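Local structure of putative lipoprotein (Bacteroides fragilis, 3QNK) at residues 184-189 with 387-392; 190-195 with 202-207; 225-230 with 235-240; 442-447 with 451-456. The protein is of unconfirmed function but, as a SusD-like outer-membrane lipoprotein, probably binds glycans or other nutrients at the cell surface for uptake. All blocks are in the same frame, centred on the assembly; numbering follows the deposited sequence.

How the contacts relate
Following the chain from the N terminus, helix 181-194 supplies the first segment of contact 1 and, immediately afterwards, that of contact 2. Contact 2 closes a short loop by folding helix 198-209 back on helix 181-194. Contact 3 then closes the turn leading into strand 238-244. Both lie in series inside the long loop that contact 1 closes when strand 389-390 reaches helix 181-194. Contact 4 follows, joining helices 432-446 and 453-460. Contacts 1 and 3 meet in one antiparallel sheet, where L389 pairs with I239. R390 of contact 1 forms a salt bridge with E446 of contact 4, and Y194 of contact 2 packs on Y455.

Contact 1 of 4, residues 184-189 with 387-392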
# COMPACT_ATOMS: atom_id res chain seq x y z
N ALA B 184 25.43 -2.38 -12.77
CA ALA B 184 24.94 -3.71 -13.11
C ALA B 184 25.93 -4.79 -12.65
O ALA B 184 25.52 -5.75 -12.01
CB ALA B 184 24.68 -3.82 -14.59
N TYR B 185 27.25 -4.60 -12.92
CA TYR B 185 28.27 -5.55 -12.50
C TYR B 185 28.37 -5.60 -10.98
O TYR B 185 28.47 -6.70 -10.41
CB TYR B 185 29.63 -5.22 -13.11
CG TYR B 185 29.87 -5.83 -14.48
CD1 TYR B 185 29.98 -7.21 -14.64
CD2 TYR B 185 30.08 -5.03 -15.61
CE1 TYR B 185 30.20 -7.78 -15.90
CE2 TYR B 185 30.34 -5.58 -16.86
CZ TYR B 185 30.40 -6.96 -17.00
OH TYR B 185 30.65 -7.51 -18.24
N ALA B 186 28.32 -4.43 -10.32
CA ALA B 186 28.36 -4.33 -8.87
C ALA B 186 27.15 -5.06 -8.24
O ALA B 186 27.36 -5.84 -7.30
CB ALA B 186 28.40 -2.88 -8.43
N LEU B 187 25.92 -4.89 -8.78
CA LEU B 187 24.77 -5.59 -8.23
C LEU B 187 24.92 -7.08 -8.48
O LEU B 187 24.67 -7.85 -7.55
CB LEU B 187 23.41 -5.08 -8.76
CG LEU B 187 22.11 -5.59 -8.04
CD1 LEU B 187 22.14 -5.32 -6.55
CD2 LEU B 187 20.86 -4.98 -8.64
N LYS B 188 25.43 -7.47 -9.67
CA LYS B 188 25.66 -8.86 -10.07
C LYS B 188 26.54 -9.55 -9.04
O LYS B 188 26.14 -10.61 -8.54
CB LYS B 188 26.29 -8.93 -11.47
CG LYS B 188 26.03 -10.21 -12.26
CD LYS B 188 26.34 -10.11 -13.76
CE LYS B 188 26.88 -11.42 -14.31
NZ LYS B 188 28.39 -11.50 -14.32
N SER B 189 27.68 -8.93 -8.64
CA SER B 189 28.62 -9.51 -7.66
C SER B 189 27.94 -9.77 -6.31
O SER B 189 28.23 -10.82 -5.71
CB SER B 189 29.85 -8.62 -7.48
OG SER B 189 29.62 -7.44 -6.73
N ILE B 387 23.26 5.52 -0.74
CA ILE B 387 24.17 4.84 -1.66
C ILE B 387 23.93 3.34 -1.60
O ILE B 387 24.38 2.64 -0.68
CB ILE B 387 25.64 5.22 -1.40
CG1 ILE B 387 25.79 6.75 -1.38
CG2 ILE B 387 26.53 4.56 -2.45
CD1 ILE B 387 27.08 7.28 -0.76
N ILE B 388 23.21 2.85 -2.61
CA ILE B 388 22.84 1.44 -2.73
C ILE B 388 24.11 0.65 -3.09
O ILE B 388 24.35 -0.39 -2.51
CB ILE B 388 21.65 1.25 -3.74
CG1 ILE B 388 20.39 2.01 -3.22
CG2 ILE B 388 21.33 -0.22 -3.93
CD1 ILE B 388 19.32 2.36 -4.25
N LEU B 389 24.96 1.16 -3.98
CA LEU B 389 26.18 0.47 -4.35
C LEU B 389 27.40 1.42 -4.31
O LEU B 389 27.42 2.45 -5.00
CB LEU B 389 26.05 -0.19 -5.74
CG LEU B 389 24.93 -1.22 -5.98
CD1 LEU B 389 24.74 -1.45 -7.50
CD2 LEU B 389 25.26 -2.54 -5.31
N ARG B 390 28.40 1.07 -3.46
CA ARG B 390 29.69 1.73 -3.25
C ARG B 390 30.85 0.87 -3.75
O ARG B 390 30.78 -0.36 -3.63
CB ARG B 390 29.92 1.95 -1.76
CG ARG B 390 29.37 3.20 -1.11
CD ARG B 390 29.37 2.97 0.41
NE ARG B 390 30.74 2.92 0.90
CZ ARG B 390 31.14 2.42 2.05
NH1 ARG B 390 30.26 1.92 2.90
NH2 ARG B 390 32.41 2.45 2.39
N TYR B 391 31.94 1.50 -4.20
CA TYR B 391 33.14 0.77 -4.66
C TYR B 391 33.74 -0.15 -3.55
O TYR B 391 34.24 -1.23 -3.89
CB TYR B 391 34.20 1.76 -5.17
CG TYR B 391 35.32 1.15 -5.99
CD1 TYR B 391 35.07 0.09 -6.87
CD2 TYR B 391 36.60 1.68 -5.95
CE1 TYR B 391 36.10 -0.46 -7.64
CE2 TYR B 391 37.63 1.15 -6.74
CZ TYR B 391 37.37 0.08 -7.59
OH TYR B 391 38.37 -0.41 -8.39
N ALA B 392 33.63 0.23 -2.25
CA ALA B 392 34.13 -0.55 -1.12
C ALA B 392 33.61 -2.00 -1.13
O ALA B 392 34.35 -2.92 -0.75
CB ALA B 392 33.75 0.11 0.18
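L389 turns its side chain to helix 181-194 with CG opposite its own carbonyl carbon (chi1 -58°), and a nearly trans second torsion (164°) carries CD1 onward to A186 and L187. This is helix-on-sheet packing: strand 389-390, at the margin of a three-stranded antiparallel sheet, lies against the helix. The strand is irregular here, since I388 and L389 together face F240 of the central strand in a classic beta bulge. The two backbones come nearest at A186 and L389, whose CA atoms are 6.9 Å apart, a close spacing consistent with the small alanine side chain. L389 CD1 lies 4.0 Å from A186 CB. That leucine methyl is also 3.9 Å from L187 N and 4.1 Å from L187 CB, so one leucine branch bridges two consecutive helix residues. The side-chain contacts are apolar, and no hydrogen bond crosses between the segments. A186 also packs on I239 of strand 238-244, which extends the buried apolar interface beyond L389. R390 directs its CB away from the helix, and its guanidinium forms salt bridges with E446 and E450. One turn along the helix, S189 adds a polar tie to the backbone and also hydrogen-bonds N397 of helix 391-405. S189 OG donates to A186 O at 2.8 Å, approaching from 23° out of the carbonyl plane.

Contact 2 of 4, residues 190-195 with 202-207; sequences RVELYD and IKSCAE
The flat carboxylate of E192 receives the hydroxyl of S204 on the syn side of OE1, with the serine oxygen lying 16° out of the carboxylate plane. S204 OG is the donor, and its distance to E192 OE1 is 2.7 Å. The other carboxylate oxygen is less involved in this pair: E192 OE2 stands 3.4 Å from S204 OG and is engaged by K188 in a long, weak ion pair. These two side chains alone carry the contact. Both have CB directed toward the opposite helix, and their CA atoms, the nearest pair across the segments, are 8.8 Å apart. The glutamate spans most of that gap: its chain runs extended beyond CG (chi2 163°), bringing the carboxylate up to the short serine. K188 NZ also hydrogen-bonds S204 OG, so the hydroxyl donates to a carboxylate and is met by an ammonium group as well. The nearby ammonium may partly offset the buried carboxylate's charge, although the ion pair is long and weak. The glutamate side chain also packs on D200 and V201 of helix 198-209 and on L157 of helix 149-166. The bond ties helices 181-194 and 198-209 shortly before and after the short connection 195-197. This is an antiparallel alpha-helical hairpin, consistent with the TPR-like alpha-alpha superhelix of SusD-family proteins.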
# COMPACT_ATOMS: atom_id res chain seq x y z
N ARG B 190 27.04 -8.87 -5.82
CA ARG B 190 26.34 -9.09 -4.55
C ARG B 190 25.34 -10.23 -4.67
O ARG B 190 25.34 -11.11 -3.81
CB ARG B 190 25.63 -7.83 -4.08
CG ARG B 190 25.18 -7.95 -2.63
CD ARG B 190 24.09 -6.96 -2.35
NE ARG B 190 24.61 -5.60 -2.31
CZ ARG B 190 23.89 -4.52 -2.06
NH1 ARG B 190 22.58 -4.63 -1.85
NH2 ARG B 190 24.46 -3.32 -2.04
N VAL B 191 24.49 -10.22 -5.76
CA VAL B 191 23.50 -11.27 -6.06
C VAL B 191 24.22 -12.65 -6.15
O VAL B 191 23.75 -13.63 -5.55
CB VAL B 191 22.69 -10.93 -7.32
CG1 VAL B 191 21.72 -12.05 -7.67
CG2 VAL B 191 21.92 -9.64 -7.14
N GLU B 192 25.38 -12.70 -6.82
CA GLU B 192 26.19 -13.91 -6.95
C GLU B 192 26.75 -14.35 -5.59
O GLU B 192 26.82 -15.55 -5.31
CB GLU B 192 27.34 -13.71 -7.95
CG GLU B 192 26.90 -13.58 -9.41
CD GLU B 192 27.92 -13.01 -10.38
OE1 GLU B 192 28.77 -12.19 -9.95
OE2 GLU B 192 27.87 -13.35 -11.59
N LEU B 193 27.14 -13.40 -4.73
CA LEU B 193 27.69 -13.69 -3.40
C LEU B 193 26.60 -14.26 -2.49
O LEU B 193 26.83 -15.22 -1.75
CB LEU B 193 28.32 -12.43 -2.79
CG LEU B 193 29.06 -12.59 -1.45
CD1 LEU B 193 30.30 -13.48 -1.59
CD2 LEU B 193 29.43 -11.26 -0.88
N TYR B 194 25.39 -13.66 -2.57
CA TYR B 194 24.22 -14.09 -1.81
C TYR B 194 23.87 -15.54 -2.15
O TYR B 194 23.55 -16.28 -1.24
CB TYR B 194 23.02 -13.12 -2.05
CG TYR B 194 23.04 -11.88 -1.16
CD1 TYR B 194 24.25 -11.31 -0.75
CD2 TYR B 194 21.86 -11.32 -0.68
CE1 TYR B 194 24.28 -10.22 0.13
CE2 TYR B 194 21.88 -10.20 0.18
CZ TYR B 194 23.09 -9.64 0.56
OH TYR B 194 23.16 -8.52 1.36
N ASP B 195 24.09 -15.99 -3.42
CA ASP B 195 23.83 -17.36 -3.87
C ASP B 195 25.11 -18.25 -3.91
O ASP B 195 25.11 -19.34 -4.52
CB ASP B 195 23.14 -17.37 -5.25
CG ASP B 195 22.47 -18.70 -5.55
OD1 ASP B 195 22.04 -19.39 -4.59
OD2 ASP B 195 22.41 -19.07 -6.75
N ILE B 202 34.12 -13.04 -8.34
CA ILE B 202 35.48 -12.63 -8.66
C ILE B 202 35.54 -12.01 -10.07
O ILE B 202 36.20 -10.98 -10.26
CB ILE B 202 36.45 -13.83 -8.51
CG1 ILE B 202 36.46 -14.33 -7.05
CG2 ILE B 202 37.88 -13.46 -8.98
CD1 ILE B 202 36.97 -15.72 -6.82
N LYS B 203 34.83 -12.63 -11.03
CA LYS B 203 34.77 -12.20 -12.42
C LYS B 203 34.02 -10.87 -12.52
O LYS B 203 34.51 -9.95 -13.19
CB LYS B 203 34.11 -13.27 -13.30
CG LYS B 203 34.99 -14.50 -13.54
CD LYS B 203 34.54 -15.32 -14.77
CE LYS B 203 34.63 -16.82 -14.60
NZ LYS B 203 33.28 -17.46 -14.44
N SER B 204 32.88 -10.75 -11.81
CA SER B 204 32.08 -9.51 -11.77
C SER B 204 32.87 -8.34 -11.16
O SER B 204 32.85 -7.24 -11.72
CB SER B 204 30.79 -9.74 -11.01
OG SER B 204 29.98 -10.63 -11.74
N CYS B 205 33.60 -8.60 -10.07
CA CYS B 205 34.44 -7.63 -9.37
C CYS B 205 35.57 -7.16 -10.29
O CYS B 205 35.84 -5.96 -10.33
CB CYS B 205 35.00 -8.23 -8.08
SG CYS B 205 33.77 -8.50 -6.79
N ALA B 206 36.18 -8.09 -11.06
CA ALA B 206 37.28 -7.80 -12.00
C ALA B 206 36.85 -6.75 -13.03
O ALA B 206 37.64 -5.89 -13.43
CB ALA B 206 37.74 -9.07 -12.69
N GLU B 207 35.56 -6.80 -13.41
CA GLU B 207 34.98 -5.88 -14.37
C GLU B 207 34.84 -4.46 -13.80
O GLU B 207 35.16 -3.51 -14.50
CB GLU B 207 33.63 -6.40 -14.86
CG GLU B 207 33.76 -7.60 -15.78
CD GLU B 207 34.70 -7.45 -16.96
OE1 GLU B 207 34.69 -6.38 -17.61
OE2 GLU B 207 35.44 -8.42 -17.22

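Contact 3 of 4, residues 225-230 with 235-240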
# COMPACT_ATOMS: atom_id res chain seq x y z
N ARG B 225 33.22 10.20 6.21
CA ARG B 225 31.81 10.66 6.19
C ARG B 225 31.45 11.43 4.94
O ARG B 225 30.28 11.47 4.56
CB ARG B 225 31.50 11.54 7.39
CG ARG B 225 31.37 10.79 8.67
CD ARG B 225 30.79 11.64 9.74
NE ARG B 225 31.53 12.89 9.95
CZ ARG B 225 32.33 13.15 10.99
NH1 ARG B 225 32.51 12.24 11.95
NH2 ARG B 225 32.93 14.32 11.09
N SER B 226 32.44 12.04 4.29
CA SER B 226 32.22 12.83 3.08
C SER B 226 31.72 12.00 1.88
O SER B 226 31.35 12.59 0.88
CB SER B 226 33.48 13.60 2.71
OG SER B 226 34.37 12.74 2.03
N ILE B 227 31.70 10.65 1.97
CA ILE B 227 31.21 9.77 0.90
C ILE B 227 29.72 10.08 0.72
O ILE B 227 29.23 10.21 -0.40
CB ILE B 227 31.48 8.28 1.26
CG1 ILE B 227 32.99 7.96 1.23
CG2 ILE B 227 30.68 7.30 0.38
CD1 ILE B 227 33.39 6.67 1.94
N TRP B 228 29.04 10.31 1.85
CA TRP B 228 27.61 10.54 1.92
C TRP B 228 27.19 11.99 1.78
O TRP B 228 25.97 12.24 1.73
CB TRP B 228 27.09 9.97 3.23
CG TRP B 228 27.16 8.48 3.18
CD1 TRP B 228 26.29 7.65 2.54
CD2 TRP B 228 28.28 7.67 3.58
NE1 TRP B 228 26.78 6.37 2.54
CE2 TRP B 228 27.98 6.34 3.22
CE3 TRP B 228 29.47 7.93 4.27
CZ2 TRP B 228 28.83 5.26 3.52
CZ3 TRP B 228 30.34 6.87 4.54
CH2 TRP B 228 30.02 5.56 4.16
N TRP B 229 28.16 12.94 1.69
CA TRP B 229 27.81 14.36 1.58
C TRP B 229 27.15 14.64 0.27
O TRP B 229 27.60 14.16 -0.77
CB TRP B 229 29.02 15.29 1.71
CG TRP B 229 29.67 15.33 3.05
CD1 TRP B 229 29.26 14.69 4.19
CD2 TRP B 229 30.87 16.02 3.38
NE1 TRP B 229 30.15 14.93 5.21
CE2 TRP B 229 31.14 15.76 4.74
CE3 TRP B 229 31.75 16.84 2.66
CZ2 TRP B 229 32.27 16.27 5.39
CZ3 TRP B 229 32.86 17.36 3.31
CH2 TRP B 229 33.10 17.08 4.66
N THR B 230 26.09 15.45 0.34
CA THR B 230 25.33 15.91 -0.82
C THR B 230 26.23 16.85 -1.63
O THR B 230 26.14 16.85 -2.86
CB THR B 230 24.00 16.50 -0.38
OG1 THR B 230 24.23 17.34 0.74
CG2 THR B 230 22.98 15.42 0.03
N ASN B 235 31.58 11.94 -6.14
CA ASN B 235 32.82 11.23 -5.83
C ASN B 235 32.90 9.90 -6.62
O ASN B 235 31.87 9.37 -7.05
CB ASN B 235 32.97 11.02 -4.31
CG ASN B 235 32.03 10.01 -3.68
OD1 ASN B 235 32.09 8.81 -3.96
ND2 ASN B 235 31.19 10.47 -2.75
N LYS B 236 34.13 9.38 -6.80
CA LYS B 236 34.42 8.17 -7.59
C LYS B 236 34.13 6.84 -6.86
O LYS B 236 34.38 5.78 -7.44
CB LYS B 236 35.87 8.19 -8.07
CG LYS B 236 36.18 9.20 -9.16
CD LYS B 236 37.64 9.06 -9.58
CE LYS B 236 38.30 10.31 -10.13
NZ LYS B 236 39.79 10.14 -10.16
N GLU B 237 33.62 6.89 -5.61
CA GLU B 237 33.29 5.68 -4.86
C GLU B 237 31.82 5.25 -5.11
O GLU B 237 31.52 4.05 -5.06
CB GLU B 237 33.52 5.89 -3.36
CG GLU B 237 33.12 4.71 -2.49
CD GLU B 237 34.01 4.41 -1.31
OE1 GLU B 237 35.01 5.13 -1.11
OE2 GLU B 237 33.70 3.44 -0.59
N ILE B 238 30.93 6.21 -5.36
CA ILE B 238 29.52 5.94 -5.62
C ILE B 238 29.37 5.17 -6.94
O ILE B 238 29.87 5.60 -7.96
CB ILE B 238 28.69 7.25 -5.61
CG1 ILE B 238 28.73 7.94 -4.22
CG2 ILE B 238 27.25 6.97 -6.01
CD1 ILE B 238 28.31 9.40 -4.21
N ILE B 239 28.70 4.01 -6.90
CA ILE B 239 28.42 3.21 -8.10
C ILE B 239 26.94 3.44 -8.46
O ILE B 239 26.64 3.71 -9.61
CB ILE B 239 28.80 1.72 -7.94
CG1 ILE B 239 30.33 1.56 -7.85
CG2 ILE B 239 28.26 0.90 -9.09
CD1 ILE B 239 30.86 0.14 -7.51
N PHE B 240 26.03 3.36 -7.48
CA PHE B 240 24.60 3.60 -7.65
C PHE B 240 24.01 4.17 -6.38
O PHE B 240 24.22 3.63 -5.29
CB PHE B 240 23.82 2.32 -8.08
CG PHE B 240 22.40 2.61 -8.53
CD1 PHE B 240 22.15 3.16 -9.79
CD2 PHE B 240 21.33 2.37 -7.69
CE1 PHE B 240 20.85 3.47 -10.19
CE2 PHE B 240 20.02 2.66 -8.10
CZ PHE B 240 19.79 3.21 -9.35
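I227 and N235 bring the two segments to a CA separation of 7.1 Å, where the chain leaves the irregular turn after helix 221-225 and heads into strand 238-244. N235 directs its side chain at this turn, with CG between its own backbone N and carbonyl carbon (chi1 71°). That torsion sets the amide to work in two directions. On one side, N235 ND2 makes a weak hydrogen bond to I227 O, 3.1 Å long and bent to 130°. On the other, N235 OD1 accepts from E237 N at 3.0 Å, in the carbonyl plane and on a lone pair. It accepts again from I238 N at 3.2 Å, this donor being tilted out of the plane. Two methyl groups complete the contact, each lying against an oxygen. I227 CD1 approaches the carboxylate of E237, 3.8 Å from OE1, an oxygen whose charge is met by a salt bridge to R421. I238 CD1 lies 4.0 Å from I227 O, the same oxygen that takes the asparagine bond. The other branch of I227 serves its own segment, with CG2 sitting 3.9 Å above the ring plane of W228, over its centre. The bond from E237 N makes an Asx turn and the one from I238 N an Asx motif, just at the entrance to strand 238-244, the central strand of the antiparallel sheet.

Contact 4 of 4, residues 442-447 with 451-456; sequences ERRIEF and EQRFYD
A helical hairpin-like turn, from the end of helix 432-446 to the start of helix 453-460, is pinned here by two layers of polar side chains in the SusD-family region. In the first layer, the extended chain of R443 crosses Q452 and D456 at about right angles. R443 NH2 donates to Q452 OE1 at 3.2 Å in a fairly straight bond (162°), which lies in the guanidinium plane and uses a lone pair of the amide oxygen. R443 NE forms a salt bridge with D456 OD2 at 3.5 Å. R443 NH2 also bonds N397, and D456 OD1 pairs with R459, so both the R443 guanidinium and the D456 carboxylate have a second partner to limit their rotation. In the second layer, the guanidinium groups of R444 and R453 stack almost parallel, planes 5° apart and centres separated by 4.1 Å. The bend at the second torsion of R453 (54°) lays its guanidinium against the extended R444 chain; R444 CD sits 3.5 Å above the R453 plane, over its centre. The likeness of charge is probably offset by the salt bridge from R453 NE to D44, while R444 NE is held by N45. The glutamine amide also reaches F447, running alongside it: Q452 NE2 rests over one ring face, offset toward the rim, 3.8 Å from F447 CG.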
# COMPACT_ATOMS: atom_id res chain seq x y z
N GLU B 442 35.24 -7.11 9.00
CA GLU B 442 35.47 -5.90 8.20
C GLU B 442 34.22 -5.45 7.47
O GLU B 442 33.94 -4.25 7.38
CB GLU B 442 36.61 -6.07 7.17
CG GLU B 442 37.98 -5.73 7.74
CD GLU B 442 38.15 -4.33 8.29
OE1 GLU B 442 37.70 -3.36 7.64
OE2 GLU B 442 38.71 -4.21 9.40
N ARG B 443 33.48 -6.41 6.93
CA ARG B 443 32.24 -6.13 6.22
C ARG B 443 31.23 -5.45 7.15
O ARG B 443 30.52 -4.53 6.74
CB ARG B 443 31.65 -7.42 5.65
CG ARG B 443 30.79 -7.11 4.46
CD ARG B 443 29.91 -8.25 4.04
NE ARG B 443 29.10 -7.80 2.92
CZ ARG B 443 29.44 -7.93 1.64
NH1 ARG B 443 30.56 -8.58 1.31
NH2 ARG B 443 28.66 -7.46 0.69
N ARG B 444 31.16 -5.93 8.40
CA ARG B 444 30.22 -5.42 9.37
C ARG B 444 30.50 -3.94 9.65
O ARG B 444 29.57 -3.15 9.68
CB ARG B 444 30.25 -6.26 10.65
CG ARG B 444 29.22 -5.74 11.65
CD ARG B 444 29.40 -6.33 13.00
NE ARG B 444 28.30 -5.94 13.87
CZ ARG B 444 28.13 -6.39 15.10
NH1 ARG B 444 29.00 -7.24 15.63
NH2 ARG B 444 27.09 -5.99 15.82
N ILE B 445 31.77 -3.57 9.86
CA ILE B 445 32.17 -2.21 10.17
C ILE B 445 32.03 -1.31 8.94
O ILE B 445 31.54 -0.17 9.04
CB ILE B 445 33.61 -2.20 10.73
CG1 ILE B 445 33.72 -3.01 12.03
CG2 ILE B 445 34.16 -0.78 10.88
CD1 ILE B 445 32.84 -2.51 13.25
N GLU B 446 32.44 -1.82 7.78
CA GLU B 446 32.38 -1.06 6.55
C GLU B 446 30.97 -0.70 6.17
O GLU B 446 30.70 0.45 5.77
CB GLU B 446 33.02 -1.84 5.38
CG GLU B 446 33.30 -0.98 4.15
CD GLU B 446 34.22 0.21 4.38
OE1 GLU B 446 34.97 0.21 5.38
OE2 GLU B 446 34.13 1.18 3.61
N PHE B 447 30.08 -1.69 6.26
CA PHE B 447 28.72 -1.51 5.79
C PHE B 447 27.68 -1.34 6.91
O PHE B 447 26.49 -1.49 6.64
CB PHE B 447 28.35 -2.64 4.81
CG PHE B 447 29.09 -2.38 3.52
CD1 PHE B 447 28.70 -1.34 2.67
CD2 PHE B 447 30.22 -3.12 3.19
CE1 PHE B 447 29.44 -1.04 1.53
CE2 PHE B 447 30.94 -2.84 2.02
CZ PHE B 447 30.56 -1.78 1.22
N GLU B 451 21.98 -1.15 5.48
CA GLU B 451 20.97 -2.18 5.21
C GLU B 451 21.59 -3.51 4.72
O GLU B 451 20.99 -4.18 3.86
CB GLU B 451 19.89 -1.67 4.22
CG GLU B 451 18.49 -2.12 4.60
CD GLU B 451 17.33 -1.80 3.66
OE1 GLU B 451 17.29 -0.67 3.10
OE2 GLU B 451 16.43 -2.66 3.55
N GLN B 452 22.73 -3.94 5.30
CA GLN B 452 23.34 -5.21 4.87
C GLN B 452 23.45 -6.24 5.97
O GLN B 452 23.34 -7.42 5.69
CB GLN B 452 24.74 -4.95 4.30
CG GLN B 452 24.79 -4.41 2.88
CD GLN B 452 25.86 -5.07 2.08
OE1 GLN B 452 26.03 -6.32 2.05
NE2 GLN B 452 26.55 -4.25 1.33
N ARG B 453 23.65 -5.82 7.22
CA ARG B 453 23.87 -6.69 8.36
C ARG B 453 22.83 -7.80 8.47
O ARG B 453 23.18 -8.95 8.75
CB ARG B 453 23.91 -5.88 9.66
CG ARG B 453 24.28 -6.68 10.92
CD ARG B 453 25.57 -7.41 10.71
NE ARG B 453 25.93 -8.17 11.89
CZ ARG B 453 27.05 -8.86 12.00
NH1 ARG B 453 27.91 -8.92 10.99
NH2 ARG B 453 27.32 -9.50 13.13
N PHE B 454 21.57 -7.45 8.27
CA PHE B 454 20.50 -8.40 8.43
C PHE B 454 20.67 -9.55 7.41
O PHE B 454 20.48 -10.70 7.76
CB PHE B 454 19.16 -7.64 8.27
CG PHE B 454 17.94 -8.52 8.22
CD1 PHE B 454 17.63 -9.24 7.07
CD2 PHE B 454 17.14 -8.66 9.34
CE1 PHE B 454 16.54 -10.09 7.05
CE2 PHE B 454 16.09 -9.56 9.34
CZ PHE B 454 15.79 -10.27 8.21
N TYR B 455 21.03 -9.23 6.16
CA TYR B 455 21.22 -10.21 5.09
C TYR B 455 22.57 -10.90 5.21
O TYR B 455 22.70 -12.04 4.78
CB TYR B 455 21.04 -9.54 3.73
CG TYR B 455 19.71 -8.83 3.62
CD1 TYR B 455 18.52 -9.55 3.46
CD2 TYR B 455 19.63 -7.44 3.68
CE1 TYR B 455 17.28 -8.90 3.41
CE2 TYR B 455 18.41 -6.78 3.61
CZ TYR B 455 17.23 -7.51 3.47
OH TYR B 455 16.06 -6.83 3.37
N ASP B 456 23.55 -10.25 5.86
CA ASP B 456 24.84 -10.90 6.11
C ASP B 456 24.66 -12.02 7.18
O ASP B 456 25.07 -13.15 6.95
CB ASP B 456 25.87 -9.86 6.54
CG ASP B 456 26.41 -8.99 5.40
OD1 ASP B 456 26.23 -9.36 4.21
OD2 ASP B 456 27.03 -7.95 5.71